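Local coordinates for protein oxidoreductase (Methanosarcina mazei, PDB 3KA7) that binds flavin-adenine dinucleotide and, as a member of the flavin-containing amine oxidoreductase family, probably carries out a redox reaction with this cofactor, at residues F270-V273 against G274-Q277. Numbering follows the deposited sequence.
Sequences FKMV and GTLQ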
loop_
_atom_site.group_PDB
_atom_site.type_symbol
_atom_site.label_atom_id
_atom_site.label_comp_id
_atom_site.label_asym_id
_atom_site.label_seq_id
_atom_site.Cartn_x
_atom_site.Cartn_y
_atom_site.Cartn_z
ATOM N N PHE A 270 1.808 -25.367 0.860
ATOM C CA PHE A 270 3.067 -25.180 1.570
ATOM C C PHE A 270 4.115 -24.503 0.686
ATOM O O PHE A 270 4.838 -23.615 1.140
ATOM C CB PHE A 270 3.615 -26.513 2.088
ATOM C CG PHE A 270 3.074 -26.916 3.434
ATOM C CD1 PHE A 270 3.729 -26.550 4.593
ATOM C CD2 PHE A 270 1.922 -27.679 3.536
ATOM C CE1 PHE A 270 3.242 -26.921 5.834
ATOM C CE2 PHE A 270 1.427 -28.056 4.775
ATOM C CZ PHE A 270 2.086 -27.683 5.924
ATOM N N LYS A 271 4.188 -24.931 -0.572
ATOM C CA LYS A 271 5.182 -24.402 -1.497
ATOM C C LYS A 271 4.908 -22.933 -1.755
ATOM O O LYS A 271 5.824 -22.108 -1.756
ATOM C CB LYS A 271 5.154 -25.167 -2.815
ATOM C CG LYS A 271 6.272 -24.759 -3.760
ATOM C CD LYS A 271 6.254 -25.628 -5.012
ATOM C CE LYS A 271 7.626 -25.698 -5.670
ATOM N NZ LYS A 271 8.096 -24.384 -6.169
HETATM N N MSE A 272 3.631 -22.625 -1.954
HETATM C CA MSE A 272 3.172 -21.268 -2.204
HETATM C C MSE A 272 3.539 -20.357 -1.027
HETATM O O MSE A 272 4.123 -19.286 -1.214
HETATM C CB MSE A 272 1.655 -21.282 -2.417
HETATM C CG MSE A 272 1.064 -19.953 -2.839
HETATM SE SE MSE A 272 0.884 -18.697 -1.366
HETATM C CE MSE A 272 1.953 -17.346 -2.289
ATOM N N VAL A 273 3.189 -20.796 0.178
ATOM C CA VAL A 273 3.451 -20.020 1.385
ATOM C C VAL A 273 4.946 -19.779 1.551
ATOM O O VAL A 273 5.371 -18.697 1.935
ATOM C CB VAL A 273 2.890 -20.709 2.640
ATOM C CG1 VAL A 273 3.330 -19.972 3.900
ATOM C CG2 VAL A 273 1.369 -20.791 2.556
ATOM N N GLY A 274 5.746 -20.795 1.249
ATOM C CA GLY A 274 7.200 -20.658 1.302
ATOM C C GLY A 274 7.789 -19.659 0.303
ATOM O O GLY A 274 8.911 -19.188 0.486
ATOM N N THR A 275 7.050 -19.322 -0.750
ATOM C CA THR A 275 7.552 -18.359 -1.742
ATOM C C THR A 275 7.200 -16.892 -1.446
ATOM O O THR A 275 7.823 -15.981 -1.995
ATOM C CB THR A 275 7.086 -18.691 -3.178
ATOM O OG1 THR A 275 5.724 -18.276 -3.360
ATOM C CG2 THR A 275 7.237 -20.194 -3.463
ATOM N N LEU A 276 6.216 -16.665 -0.587
ATOM C CA LEU A 276 5.759 -15.297 -0.304
ATOM C C LEU A 276 6.881 -14.419 0.214
ATOM O O LEU A 276 7.559 -14.768 1.175
ATOM C CB LEU A 276 4.632 -15.311 0.730
ATOM C CG LEU A 276 3.355 -15.957 0.211
ATOM C CD1 LEU A 276 2.447 -16.362 1.372
ATOM C CD2 LEU A 276 2.648 -14.979 -0.713
ATOM N N GLN A 277 7.053 -13.263 -0.418
ATOM C CA GLN A 277 8.108 -12.346 -0.061
ATOM C C GLN A 277 7.542 -10.951 0.233
ATOM O O GLN A 277 7.035 -10.290 -0.672
ATOM C CB GLN A 277 9.088 -12.240 -1.229
ATOM C CG GLN A 277 10.184 -11.211 -1.012
ATOM C CD GLN A 277 11.045 -11.516 0.189
ATOM O OE1 GLN A 277 11.708 -12.562 0.252
ATOM N NE2 GLN A 277 11.053 -10.601 1.159
HETATM O O HOH W 1 6.993 -16.804 3.038
#
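Leu276 and the selenomethionine Met272 meet at the C-terminal end of helix 267-275, where the chain leaves the helix on its way to strand 280-288. The change of backbone conformation is abrupt: psi is -18° at Thr275 but 128° at Leu276. Helical bonding loses strength over the same residues. Gly274 N still donates to Phe270 O at 3.0 Å, the i to i+4 spacing of an alpha-helix, whereas Thr275 N bonds better to Met272 O, at 3.0 Å, than to Lys271 O, to which its bond is weak. That shorter i to i+3 step is a tightening towards 3-10 geometry. Met272 O is gripped twice by Thr275, since OG1 also donates to it at 2.9 Å, tilted only modestly from the carbonyl plane, whereas the amide stands well above it. The chi1 of 78° sets OG1 between the Thr275 backbone N and carbonyl carbon, from where it reaches back to Met272 O.

On the apolar side, Met272 bends at chi2 and carries its selenium across Leu276, with Met272 SE 3.9 Å from Leu276 CD1; the modelled position of its methyl CE is doubtful. Leu276 CD1 also rests 3.8 Å from Val273 CA, and Pro385 touches both Met272 and Leu276. An alanine in place of Leu276 would probably leave the selenium and Val273 without this apolar neighbour and open a gap beside Pro385. A water ties the last turn to the departing chain, donating to Val273 O at 2.7 Å and to Leu276 O at 2.8 Å.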